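Local coordinates for protein peroxin 22 (Pichia angusta, PDB 5NKZ) that is probably involved in peroxisome biogenesis, and forms through its soluble domain a complex with the ubiquitin-conjugating enzyme Pex4p, at residues 31-37 against 54-60; 39-43 against 126-130; 87-91 against 106-111; 99-105 against 121-127. All coordinates share one frame; numbering follows the deposited sequence.

Four contacts compare the middle of a parallel sheet with its edge and with the loops around it. Interaction 1 is the core, two neighbouring strands joined by a ladder of backbone bonds with apolar side chains on both faces. Interaction 4 repeats the ladder at the edge of the same sheet, where it is shorter, partly buried and supplemented by an asparagine amide. Interaction 2 joins two loops through one buried amide-carboxylate bond beside exposed apolar groups; interaction 3, at the surface, joins helix 87-97 to a loop through a carboxylate. Interactions 2 and 4 share T126 and N127, and H60 of interaction 1 is hydrogen-bonded to E87 of interaction 3.

Interaction 1 of 4, residues 31-37 against 54-60; sequences SVSLVLT and NLTVILH
I58 reaches across to the neighbouring strand with the end of its side chain, CD1 lying 4.0 Å from V35 CG1 and close to S33 CB as well. Its CG1 stands anti to the carbonyl carbon (chi1 -53°) and the chain then runs extended, which carries CD1 back along that strand toward S33. L94 of helix 87-97 packs on all three of these residues.

L34 and L36 work the other face. The two leucines are placed differently: L34 lies alongside V57 and points the same way, with CD2 4.1 Å from V57 CG2, while its CB meets L55 CD1 at 3.8 Å. L36 instead crosses V57 at a slant and puts CD1 3.7 Å from V57 CG1. Helix 46-51 covers L55 and V57 on this side, as expected of the beta-alpha-beta unit in which it links strands 32-36 and 55-59.

L34, L36 and I58 also take part in the parallel ladder. L34 is bracketed by its partners, its N donating to T56 O at 2.7 Å and its O accepting from I58 N at 2.8 Å; I58 O then receives L36 N at 3.0 Å. Beyond the strands, T37 CG2 sits over one face of the H60 ring, 4.0 Å from its centroid, while NE2 of that ring is hydrogen-bonded to E87.

Directional bonds between the backbones thus set the register through every second residue of each strand, whereas the apolar contacts, which have no such directionality, make both faces of the paired strands suited to burial under helices.

Interaction 2 of 4, residues 39-43 against 126-130; sequences KDLDF and TNVHE
D40 and N127 make the polar part of this contact, with N127 ND2 donating to D40 OD1 at 2.8 Å. The donor comes from above the carboxylate rather than within its plane, and the amide and carboxylate planes stand 82° apart. N127 gets there because its CG is trans to the backbone N (chi1 167°), extending the amide toward the other loop. D40 is shared more widely: OD1 also bonds the T105 hydroxyl, and OD2 that of T37. With alanine at D40, the N127 amide and both threonine hydroxyls would probably lose a common partner, leaving the two loops without their polar link.

Both segments follow the C-terminal ends of parallel strands, 32-36 and 124-125, and each includes a short 3-10 turn. Backbone bonds close them, F43 N to D40 O at 2.9 Å in one and E130 N to N127 O in the other.

Apolar contact is confined to the exposed side. F43 crosses V128 obliquely, its CZ 3.8 Å from V128 CG1, with V128 CA lying over one face of the ring. The N127 amide stands almost perpendicular to that ring, ND2 being 3.8 Å from F43 CD2.

Interaction 3 of 4, residues 87-91 against 106-111; sequences EESIF and LGNLEM
The F91 ring is met by three side chains of the loop, each at a different carbon of its far end. L106 CD2 lies at the edge, in the ring plane, 3.9 Å from F91 CE1. L109 CD2 approaches obliquely, 3.8 Å from F91 CZ, and the M111 sulfur stands obliquely beside CE2, with SD 5.1 Å from the ring centroid in a Met-aromatic contact. The second flat group is the E87 carboxylate, whose two oxygens both face the loop backbone. E87 OE1 accepts from E110 N at 2.8 Å, and E87 OE2 from M111 N at the same distance, each through its syn lone pair and along nearly straight bonds.

The two carboxylate oxygens thus take two successive backbone N-H groups, and so fasten the loop that follows strand 101-103 to helix 87-97. E87 reaches the loop by running extended beyond CG, with chi2 at -174°. Its OE1 has a second partner in H60 NE2, so the helix is tied to H60, just after strand 55-59, as well.

M111 slides past E87 in the opposite sense and bends at its last torsion, chi3 -67°, so that CE lies 3.9 Å from E87 CB and 3.7 Å from E88 N. E88 also packs against an apolar side chain of the neighbouring Pex4p chain.

Interaction 4 of 4, residues 99-105 against 121-127; sequences SNINLIT and LDKFLTN
N102 and L121 cross at about a right angle, the asparagine amide lying against the leucine with ND2 3.6 Å from L121 CB. That nitrogen is gripped by two backbone carbonyls. D122 O, at 3.0 Å from ND2, sits in the amide plane; S99 O, at 2.9 Å from ND2, is tilted out of it. With CG anti to the carbonyl carbon (chi1 -69°), the amide turns back toward S99 and across to D122 of the neighbouring segment. Replacing N102 with leucine would remove the donor from between the two carbonyls and is likely to let the chain around D122 drift away from S99.

The backbone of the same residue carries the parallel pairing. N102 N donates to K123 O and its O accepts from L125 N at 2.9 Å, a ladder that adds the short strand 124-125 to 101-103 as an outermost strand of the sheet. I104 N continues it to L125 O at 3.3 Å. On the side of N102 lies L94 of helix 87-97, which also touches L121.

L103 and L125 project together from the other face, but meet only loosely, L103 CD2 being 4.3 Å from L125 CB. Past the ladder, T105 leans across T126 and turns its methyl to the chain beyond: T105 CG2, anti to the carbonyl carbon, lies 3.6 Å from N127 CB.

Interaction 1 of 4, residues 31-37 against 54-60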
loop_
_atom_site.group_PDB
_atom_site.type_symbol
_atom_site.label_atom_id
_atom_site.label_comp_id
_atom_site.label_asym_id
_atom_site.label_seq_id
_atom_site.Cartn_x
_atom_site.Cartn_y
_atom_site.Cartn_z
ATOM N N SER C 31 -6.261 17.940 0.577
ATOM C CA SER C 31 -5.014 17.088 0.399
ATOM C C SER C 31 -3.793 17.791 -0.177
ATOM O O SER C 31 -3.868 18.246 -1.282
ATOM C CB SER C 31 -5.325 15.893 -0.518
ATOM O OG SER C 31 -6.105 14.928 0.162
ATOM N N VAL C 32 -2.683 17.867 0.544
ATOM C CA VAL C 32 -1.527 18.613 0.069
ATOM C C VAL C 32 -0.257 17.781 0.232
ATOM O O VAL C 32 -0.016 17.176 1.301
ATOM C CB VAL C 32 -1.368 19.980 0.827
ATOM C CG1 VAL C 32 -0.168 20.808 0.312
ATOM C CG2 VAL C 32 -2.680 20.750 0.836
ATOM N N SER C 33 0.538 17.744 -0.838
ATOM C CA SER C 33 1.876 17.166 -0.785
ATOM C C SER C 33 2.877 18.305 -0.693
ATOM O O SER C 33 2.891 19.193 -1.543
ATOM C CB SER C 33 2.176 16.266 -2.018
ATOM O OG SER C 33 1.483 15.017 -1.969
ATOM N N LEU C 34 3.735 18.282 0.313
ATOM C CA LEU C 34 4.672 19.368 0.497
ATOM C C LEU C 34 6.080 18.879 0.361
ATOM O O LEU C 34 6.518 18.086 1.191
ATOM C CB LEU C 34 4.455 19.972 1.903
ATOM C CG LEU C 34 5.359 21.130 2.353
ATOM C CD1 LEU C 34 5.343 22.248 1.314
ATOM C CD2 LEU C 34 4.911 21.604 3.728
ATOM N N VAL C 35 6.807 19.327 -0.648
ATOM C CA VAL C 35 8.188 18.866 -0.764
ATOM C C VAL C 35 9.111 19.958 -0.317
ATOM O O VAL C 35 9.091 21.086 -0.857
ATOM C CB VAL C 35 8.600 18.209 -2.151
ATOM C CG1 VAL C 35 7.375 17.687 -2.900
ATOM C CG2 VAL C 35 9.432 19.118 -3.067
ATOM N N LEU C 36 9.924 19.577 0.670
ATOM C CA LEU C 36 10.866 20.466 1.342
ATOM C C LEU C 36 12.307 20.089 1.007
ATOM O O LEU C 36 12.775 19.032 1.396
ATOM C CB LEU C 36 10.659 20.418 2.869
ATOM C CG LEU C 36 9.241 20.729 3.386
ATOM C CD1 LEU C 36 9.108 20.462 4.883
ATOM C CD2 LEU C 36 8.846 22.147 3.015
ATOM N N THR C 37 12.980 20.951 0.257
ATOM C CA THR C 37 14.439 21.035 0.272
ATOM C C THR C 37 14.903 21.793 1.522
ATOM O O THR C 37 14.126 22.473 2.153
ATOM C CB THR C 37 14.952 21.809 -0.964
ATOM O OG1 THR C 37 14.356 23.120 -1.002
ATOM C CG2 THR C 37 14.597 21.081 -2.231
ATOM N N ASN C 54 -4.419 15.440 6.207
ATOM C CA ASN C 54 -4.060 15.189 4.807
ATOM C C ASN C 54 -2.904 16.031 4.257
ATOM O O ASN C 54 -2.851 16.321 3.039
ATOM C CB ASN C 54 -5.281 15.344 3.895
ATOM C CG ASN C 54 -6.412 14.436 4.295
ATOM O OD1 ASN C 54 -6.728 14.282 5.480
ATOM N ND2 ASN C 54 -7.034 13.814 3.295
ATOM N N LEU C 55 -1.977 16.429 5.120
ATOM C CA LEU C 55 -0.780 17.067 4.644
ATOM C C LEU C 55 0.216 15.954 4.701
ATOM O O LEU C 55 0.115 15.066 5.577
ATOM C CB LEU C 55 -0.392 18.222 5.532
ATOM C CG LEU C 55 1.031 18.796 5.412
ATOM C CD1 LEU C 55 1.373 19.389 4.055
ATOM C CD2 LEU C 55 1.152 19.872 6.506
ATOM N N THR C 56 1.127 15.949 3.738
ATOM C CA THR C 56 2.090 14.890 3.625
ATOM C C THR C 56 3.354 15.561 3.126
ATOM O O THR C 56 3.340 16.263 2.117
ATOM C CB THR C 56 1.570 13.778 2.665
ATOM O OG1 THR C 56 0.305 13.242 3.127
ATOM C CG2 THR C 56 2.586 12.639 2.577
ATOM N N VAL C 57 4.435 15.373 3.853
ATOM C CA VAL C 57 5.695 16.040 3.587
ATOM C C VAL C 57 6.733 15.076 2.978
ATOM O O VAL C 57 6.985 13.974 3.497
ATOM C CB VAL C 57 6.271 16.627 4.899
ATOM C CG1 VAL C 57 7.743 16.993 4.768
ATOM C CG2 VAL C 57 5.467 17.851 5.344
ATOM N N ILE C 58 7.402 15.552 1.939
ATOM C CA ILE C 58 8.402 14.794 1.231
ATOM C C ILE C 58 9.760 15.505 1.343
ATOM O O ILE C 58 9.962 16.584 0.776
ATOM C CB ILE C 58 7.931 14.607 -0.247
ATOM C CG1 ILE C 58 6.507 14.015 -0.247
ATOM C CG2 ILE C 58 8.890 13.719 -1.058
ATOM C CD1 ILE C 58 5.752 14.256 -1.525
ATOM N N LEU C 59 10.702 14.903 2.054
ATOM C CA LEU C 59 12.030 15.528 2.209
ATOM C C LEU C 59 12.971 15.176 1.061
ATOM O O LEU C 59 13.111 14.006 0.677
ATOM C CB LEU C 59 12.678 15.149 3.545
ATOM C CG LEU C 59 11.734 15.329 4.742
ATOM C CD1 LEU C 59 12.267 14.527 5.916
ATOM C CD2 LEU C 59 11.524 16.797 5.094
ATOM N N HIS C 60 13.604 16.208 0.522
ATOM C CA HIS C 60 14.766 16.076 -0.351
ATOM C C HIS C 60 15.786 15.157 0.331
ATOM O O HIS C 60 15.773 15.028 1.562
ATOM C CB HIS C 60 15.372 17.470 -0.547
ATOM C CG HIS C 60 16.157 17.647 -1.805
ATOM N ND1 HIS C 60 17.505 17.929 -1.800
ATOM C CD2 HIS C 60 15.775 17.651 -3.105
ATOM C CE1 HIS C 60 17.931 18.062 -3.042
ATOM N NE2 HIS C 60 16.902 17.892 -3.857
#

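Interaction 2 of 4, residues 39-43 against 126-130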
loop_
_atom_site.group_PDB
_atom_site.type_symbol
_atom_site.label_atom_id
_atom_site.label_comp_id
_atom_site.label_asym_id
_atom_site.label_seq_id
_atom_site.Cartn_x
_atom_site.Cartn_y
_atom_site.Cartn_z
ATOM N N LYS C 39 16.248 24.624 1.589
ATOM C CA LYS C 39 15.870 26.018 1.470
ATOM C C LYS C 39 14.407 26.156 1.781
ATOM O O LYS C 39 14.031 26.935 2.624
ATOM C CB LYS C 39 16.160 26.560 0.071
ATOM C CG LYS C 39 17.660 26.654 -0.243
ATOM C CD LYS C 39 18.277 25.326 -0.717
ATOM C CE LYS C 39 19.378 25.462 -1.774
ATOM N NZ LYS C 39 19.173 24.420 -2.828
ATOM N N ASP C 40 13.568 25.359 1.148
ATOM C CA ASP C 40 12.117 25.433 1.407
ATOM C C ASP C 40 11.738 25.339 2.890
ATOM O O ASP C 40 10.734 25.873 3.316
ATOM C CB ASP C 40 11.415 24.336 0.623
ATOM C CG ASP C 40 11.458 24.580 -0.879
ATOM O OD1 ASP C 40 11.130 25.716 -1.313
ATOM O OD2 ASP C 40 11.819 23.633 -1.626
ATOM N N LEU C 41 12.587 24.667 3.650
ATOM C CA LEU C 41 12.421 24.370 5.085
ATOM C C LEU C 41 12.048 25.531 6.022
ATOM O O LEU C 41 11.459 25.298 7.075
ATOM C CB LEU C 41 13.727 23.721 5.581
ATOM C CG LEU C 41 13.724 22.687 6.689
ATOM C CD1 LEU C 41 14.744 21.596 6.389
ATOM C CD2 LEU C 41 14.052 23.352 8.008
ATOM N N ASP C 42 12.417 26.763 5.682
ATOM C CA ASP C 42 12.021 27.888 6.545
ATOM C C ASP C 42 10.545 28.240 6.371
ATOM O O ASP C 42 9.948 28.731 7.334
ATOM C CB ASP C 42 12.995 29.101 6.589
ATOM C CG ASP C 42 13.401 29.601 5.227
ATOM O OD1 ASP C 42 12.527 29.666 4.331
ATOM O OD2 ASP C 42 14.601 29.934 5.068
ATOM N N PHE C 43 9.927 27.921 5.228
ATOM C CA PHE C 43 8.463 28.006 5.097
ATOM C C PHE C 43 7.687 26.899 5.822
ATOM O O PHE C 43 6.493 26.789 5.648
ATOM C CB PHE C 43 8.032 27.952 3.638
ATOM C CG PHE C 43 8.473 29.119 2.820
ATOM C CD1 PHE C 43 7.762 30.291 2.870
ATOM C CD2 PHE C 43 9.575 29.026 1.935
ATOM C CE1 PHE C 43 8.138 31.368 2.079
ATOM C CE2 PHE C 43 9.958 30.107 1.157
ATOM C CZ PHE C 43 9.236 31.280 1.227
ATOM N N THR C 126 4.391 26.506 -6.911
ATOM C CA THR C 126 5.649 26.757 -6.204
ATOM C C THR C 126 5.399 26.831 -4.677
ATOM O O THR C 126 4.340 27.272 -4.200
ATOM C CB THR C 126 6.416 27.991 -6.745
ATOM O OG1 THR C 126 7.678 28.104 -6.085
ATOM C CG2 THR C 126 5.624 29.348 -6.605
ATOM N N ASN C 127 6.357 26.303 -3.937
ATOM C CA ASN C 127 6.211 26.088 -2.509
ATOM C C ASN C 127 5.974 27.381 -1.690
ATOM O O ASN C 127 5.389 27.339 -0.596
ATOM C CB ASN C 127 7.449 25.348 -2.018
ATOM C CG ASN C 127 7.551 25.349 -0.531
ATOM O OD1 ASN C 127 6.627 24.926 0.157
ATOM N ND2 ASN C 127 8.651 25.888 -0.017
ATOM N N VAL C 128 6.399 28.514 -2.247
ATOM C CA VAL C 128 6.220 29.837 -1.628
ATOM C C VAL C 128 4.726 30.127 -1.284
ATOM O O VAL C 128 4.422 30.788 -0.295
ATOM C CB VAL C 128 6.822 30.984 -2.502
ATOM C CG1 VAL C 128 6.961 32.244 -1.662
ATOM C CG2 VAL C 128 8.190 30.614 -3.112
ATOM N N HIS C 129 3.791 29.584 -2.076
ATOM C CA HIS C 129 2.349 29.767 -1.849
ATOM C C HIS C 129 1.750 28.773 -0.896
ATOM O O HIS C 129 0.547 28.498 -0.942
ATOM C CB HIS C 129 1.586 29.789 -3.203
ATOM C CG HIS C 129 1.819 31.059 -3.982
ATOM N ND1 HIS C 129 1.229 32.264 -3.642
ATOM C CD2 HIS C 129 2.640 31.323 -5.030
ATOM C CE1 HIS C 129 1.663 33.208 -4.457
ATOM N NE2 HIS C 129 2.519 32.664 -5.306
ATOM N N GLU C 130 2.557 28.287 0.035
ATOM C CA GLU C 130 2.045 27.549 1.175
ATOM C C GLU C 130 0.779 28.195 1.812
ATOM O O GLU C 130 -0.261 27.572 1.954
ATOM C CB GLU C 130 3.165 27.409 2.218
ATOM C CG GLU C 130 2.708 26.897 3.584
ATOM C CD GLU C 130 1.853 25.639 3.467
ATOM O OE1 GLU C 130 2.350 24.763 2.707
ATOM O OE2 GLU C 130 0.692 25.561 4.036
#

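Interaction 3 of 4, residues 87-91 against 106-111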
loop_
_atom_site.group_PDB
_atom_site.type_symbol
_atom_site.label_atom_id
_atom_site.label_comp_id
_atom_site.label_asym_id
_atom_site.label_seq_id
_atom_site.Cartn_x
_atom_site.Cartn_y
_atom_site.Cartn_z
ATOM N N GLU C 87 16.479 12.824 -6.119
ATOM C CA GLU C 87 15.506 13.799 -6.605
ATOM C C GLU C 87 14.392 13.190 -7.479
ATOM O O GLU C 87 13.217 13.541 -7.329
ATOM C CB GLU C 87 16.210 14.912 -7.366
ATOM C CG GLU C 87 16.847 15.903 -6.415
ATOM C CD GLU C 87 17.430 17.103 -7.113
ATOM O OE1 GLU C 87 17.732 18.099 -6.412
ATOM O OE2 GLU C 87 17.610 17.058 -8.353
ATOM N N GLU C 88 14.758 12.265 -8.363
ATOM C CA GLU C 88 13.783 11.609 -9.223
ATOM C C GLU C 88 12.664 11.016 -8.378
ATOM O O GLU C 88 11.476 11.253 -8.636
ATOM C CB GLU C 88 14.444 10.514 -10.050
ATOM C CG GLU C 88 13.605 10.125 -11.256
ATOM C CD GLU C 88 14.130 8.911 -11.982
ATOM O OE1 GLU C 88 13.320 8.257 -12.682
ATOM O OE2 GLU C 88 15.349 8.630 -11.867
ATOM N N SER C 89 13.044 10.290 -7.327
ATOM C CA SER C 89 12.055 9.659 -6.455
ATOM C C SER C 89 10.946 10.592 -6.022
ATOM O O SER C 89 9.822 10.127 -5.795
ATOM C CB SER C 89 12.704 9.075 -5.217
ATOM O OG SER C 89 13.870 8.395 -5.589
ATOM N N ILE C 90 11.258 11.898 -5.893
ATOM C CA ILE C 90 10.267 12.899 -5.459
ATOM C C ILE C 90 9.021 12.745 -6.306
ATOM O O ILE C 90 7.934 12.497 -5.783
ATOM C CB ILE C 90 10.815 14.340 -5.531
ATOM C CG1 ILE C 90 11.896 14.559 -4.466
ATOM C CG2 ILE C 90 9.710 15.385 -5.344
ATOM C CD1 ILE C 90 12.836 15.709 -4.823
ATOM N N PHE C 91 9.222 12.806 -7.624
ATOM C CA PHE C 91 8.117 12.832 -8.592
ATOM C C PHE C 91 7.322 11.538 -8.537
ATOM O O PHE C 91 6.106 11.564 -8.631
ATOM C CB PHE C 91 8.628 13.096 -10.005
ATOM C CG PHE C 91 9.563 14.268 -10.090
ATOM C CD1 PHE C 91 9.067 15.569 -10.008
ATOM C CD2 PHE C 91 10.945 14.081 -10.219
ATOM C CE1 PHE C 91 9.916 16.653 -10.077
ATOM C CE2 PHE C 91 11.804 15.181 -10.286
ATOM C CZ PHE C 91 11.283 16.468 -10.217
ATOM N N LEU C 106 10.558 23.716 -7.889
ATOM C CA LEU C 106 11.411 22.959 -8.800
ATOM C C LEU C 106 12.758 23.646 -8.946
ATOM O O LEU C 106 13.776 22.966 -9.046
ATOM C CB LEU C 106 10.752 22.781 -10.171
ATOM C CG LEU C 106 9.423 22.006 -10.205
ATOM C CD1 LEU C 106 8.592 22.294 -11.456
ATOM C CD2 LEU C 106 9.679 20.529 -10.081
ATOM N N GLY C 107 12.766 24.985 -8.927
ATOM C CA GLY C 107 13.997 25.786 -8.933
ATOM C C GLY C 107 15.020 25.476 -7.850
ATOM O O GLY C 107 16.192 25.834 -7.986
ATOM N N ASN C 108 14.585 24.833 -6.763
ATOM C CA ASN C 108 15.495 24.422 -5.679
ATOM C C ASN C 108 16.058 23.017 -5.813
ATOM O O ASN C 108 16.736 22.556 -4.904
ATOM C CB ASN C 108 14.789 24.533 -4.331
ATOM C CG ASN C 108 14.544 25.960 -3.915
ATOM O OD1 ASN C 108 13.678 26.225 -3.070
ATOM N ND2 ASN C 108 15.296 26.895 -4.491
ATOM N N LEU C 109 15.770 22.341 -6.922
ATOM C CA LEU C 109 16.400 21.055 -7.211
ATOM C C LEU C 109 17.746 21.273 -7.918
ATOM O O LEU C 109 17.972 22.334 -8.474
ATOM C CB LEU C 109 15.437 20.171 -8.032
ATOM C CG LEU C 109 14.273 19.416 -7.333
ATOM C CD1 LEU C 109 13.772 20.093 -6.060
ATOM C CD2 LEU C 109 13.093 19.176 -8.260
ATOM N N GLU C 110 18.622 20.273 -7.842
ATOM C CA GLU C 110 19.893 20.239 -8.571
ATOM C C GLU C 110 19.679 19.766 -10.011
ATOM O O GLU C 110 20.283 20.302 -10.916
ATOM C CB GLU C 110 20.975 19.404 -7.866
ATOM C CG GLU C 110 20.817 19.343 -6.341
ATOM C CD GLU C 110 22.098 19.288 -5.525
ATOM O OE1 GLU C 110 23.211 19.086 -6.076
ATOM O OE2 GLU C 110 21.959 19.462 -4.292
ATOM N N MET C 111 18.800 18.790 -10.223
ATOM C CA MET C 111 18.262 18.464 -11.546
ATOM C C MET C 111 17.543 19.660 -12.205
ATOM O O MET C 111 16.903 20.455 -11.548
ATOM C CB MET C 111 17.272 17.312 -11.363
ATOM C CG MET C 111 16.578 16.749 -12.582
ATOM S SD MET C 111 15.140 15.754 -12.110
ATOM C CE MET C 111 15.862 14.344 -11.253
#

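Interaction 4 of 4, residues 99-105 against 121-127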
loop_
_atom_site.group_PDB
_atom_site.type_symbol
_atom_site.label_atom_id
_atom_site.label_comp_id
_atom_site.label_asym_id
_atom_site.label_seq_id
_atom_site.Cartn_x
_atom_site.Cartn_y
_atom_site.Cartn_z
ATOM N N SER C 99 -1.833 13.973 -4.375
ATOM C CA SER C 99 -2.545 14.953 -3.573
ATOM C C SER C 99 -3.210 15.995 -4.480
ATOM O O SER C 99 -2.751 16.262 -5.589
ATOM C CB SER C 99 -1.609 15.602 -2.572
ATOM O OG SER C 99 -1.255 14.671 -1.576
ATOM N N ASN C 100 -4.330 16.535 -4.008
ATOM C CA ASN C 100 -5.052 17.631 -4.678
ATOM C C ASN C 100 -4.172 18.858 -4.928
ATOM O O ASN C 100 -4.344 19.524 -5.949
ATOM C CB ASN C 100 -6.226 18.110 -3.829
ATOM C CG ASN C 100 -7.349 17.086 -3.717
ATOM O OD1 ASN C 100 -7.131 15.908 -3.517
ATOM N ND2 ASN C 100 -8.565 17.550 -3.827
ATOM N N ILE C 101 -3.281 19.181 -3.976
ATOM C CA ILE C 101 -2.380 20.341 -4.057
ATOM C C ILE C 101 -0.932 19.884 -3.952
ATOM O O ILE C 101 -0.594 19.064 -3.094
ATOM C CB ILE C 101 -2.709 21.411 -2.960
ATOM C CG1 ILE C 101 -4.171 21.926 -3.100
ATOM C CG2 ILE C 101 -1.742 22.597 -3.023
ATOM C CD1 ILE C 101 -5.021 21.830 -1.838
ATOM N N ASN C 102 -0.070 20.414 -4.797
ATOM C CA ASN C 102 1.280 19.899 -4.833
ATOM C C ASN C 102 2.205 21.077 -4.778
ATOM O O ASN C 102 2.293 21.831 -5.729
ATOM C CB ASN C 102 1.531 18.979 -6.072
ATOM C CG ASN C 102 0.776 17.641 -5.998
ATOM O OD1 ASN C 102 1.265 16.666 -5.394
ATOM N ND2 ASN C 102 -0.410 17.588 -6.597
ATOM N N LEU C 103 2.851 21.255 -3.635
ATOM C CA LEU C 103 3.765 22.362 -3.411
ATOM C C LEU C 103 5.186 21.887 -3.482
ATOM O O LEU C 103 5.597 21.018 -2.699
ATOM C CB LEU C 103 3.544 22.972 -2.043
ATOM C CG LEU C 103 2.116 23.348 -1.729
ATOM C CD1 LEU C 103 2.097 23.735 -0.255
ATOM C CD2 LEU C 103 1.649 24.467 -2.659
ATOM N N ILE C 104 5.938 22.515 -4.379
ATOM C CA ILE C 104 7.303 22.113 -4.670
ATOM C C ILE C 104 7.990 23.238 -5.438
ATOM O O ILE C 104 7.450 23.699 -6.453
ATOM C CB ILE C 104 7.303 20.767 -5.487
ATOM C CG1 ILE C 104 8.665 20.520 -6.166
ATOM C CG2 ILE C 104 6.153 20.708 -6.514
ATOM C CD1 ILE C 104 8.940 19.085 -6.591
ATOM N N THR C 105 9.132 23.723 -4.962
ATOM C CA THR C 105 9.896 24.672 -5.778
ATOM C C THR C 105 10.836 23.815 -6.592
ATOM O O THR C 105 11.788 23.244 -6.043
ATOM C CB THR C 105 10.718 25.692 -4.972
ATOM O OG1 THR C 105 11.426 24.997 -3.958
ATOM C CG2 THR C 105 9.845 26.731 -4.325
ATOM N N LEU C 121 -0.301 15.627 -11.978
ATOM C CA LEU C 121 -0.612 16.175 -10.639
ATOM C C LEU C 121 -1.584 17.365 -10.693
ATOM O O LEU C 121 -1.365 18.306 -11.469
ATOM C CB LEU C 121 0.672 16.708 -9.951
ATOM C CG LEU C 121 1.897 15.949 -9.433
ATOM C CD1 LEU C 121 1.470 14.622 -8.828
ATOM C CD2 LEU C 121 3.002 15.799 -10.481
ATOM N N ASP C 122 -2.619 17.330 -9.850
ATOM C CA ASP C 122 -3.630 18.386 -9.780
ATOM C C ASP C 122 -3.000 19.520 -8.979
ATOM O O ASP C 122 -2.497 19.277 -7.889
ATOM C CB ASP C 122 -4.957 17.944 -9.085
ATOM C CG ASP C 122 -4.956 16.464 -8.566
ATOM O OD1 ASP C 122 -4.016 15.662 -8.829
ATOM O OD2 ASP C 122 -5.933 16.095 -7.869
ATOM N N LYS C 123 -2.983 20.736 -9.541
ATOM C CA LYS C 123 -2.743 22.010 -8.809
ATOM C C LYS C 123 -1.329 22.108 -8.250
ATOM O O LYS C 123 -1.138 22.235 -7.042
ATOM C CB LYS C 123 -3.832 22.260 -7.724
ATOM C CG LYS C 123 -5.136 22.860 -8.257
ATOM C CD LYS C 123 -5.003 24.344 -8.607
ATOM C CE LYS C 123 -5.571 25.232 -7.501
ATOM N NZ LYS C 123 -5.197 26.669 -7.647
ATOM N N PHE C 124 -0.330 22.018 -9.128
ATOM C CA PHE C 124 1.039 22.209 -8.690
ATOM C C PHE C 124 1.070 23.710 -8.429
ATOM O O PHE C 124 0.453 24.456 -9.157
ATOM C CB PHE C 124 2.104 21.729 -9.720
ATOM C CG PHE C 124 2.647 22.833 -10.650
ATOM C CD1 PHE C 124 3.739 23.662 -10.253
ATOM C CD2 PHE C 124 2.054 23.085 -11.929
ATOM C CE1 PHE C 124 4.211 24.691 -11.099
ATOM C CE2 PHE C 124 2.543 24.106 -12.773
ATOM C CZ PHE C 124 3.619 24.910 -12.357
ATOM N N LEU C 125 1.753 24.145 -7.374
ATOM C CA LEU C 125 2.191 25.529 -7.264
ATOM C C LEU C 125 3.559 25.514 -6.572
ATOM O O LEU C 125 3.844 24.623 -5.736
ATOM C CB LEU C 125 1.176 26.412 -6.508
ATOM C CG LEU C 125 0.115 27.198 -7.335
ATOM C CD1 LEU C 125 0.697 27.721 -8.655
ATOM C CD2 LEU C 125 -1.200 26.444 -7.554
ATOM N N THR C 126 4.391 26.506 -6.911
ATOM C CA THR C 126 5.649 26.757 -6.204
ATOM C C THR C 126 5.399 26.831 -4.677
ATOM O O THR C 126 4.340 27.272 -4.200
ATOM C CB THR C 126 6.416 27.991 -6.745
ATOM O OG1 THR C 126 7.678 28.104 -6.085
ATOM C CG2 THR C 126 5.624 29.348 -6.605
ATOM N N ASN C 127 6.357 26.303 -3.937
ATOM C CA ASN C 127 6.211 26.088 -2.509
ATOM C C ASN C 127 5.974 27.381 -1.690
ATOM O O ASN C 127 5.389 27.339 -0.596
ATOM C CB ASN C 127 7.449 25.348 -2.018
ATOM C CG ASN C 127 7.551 25.349 -0.531
ATOM O OD1 ASN C 127 6.627 24.926 0.157
ATOM N ND2 ASN C 127 8.651 25.888 -0.017
#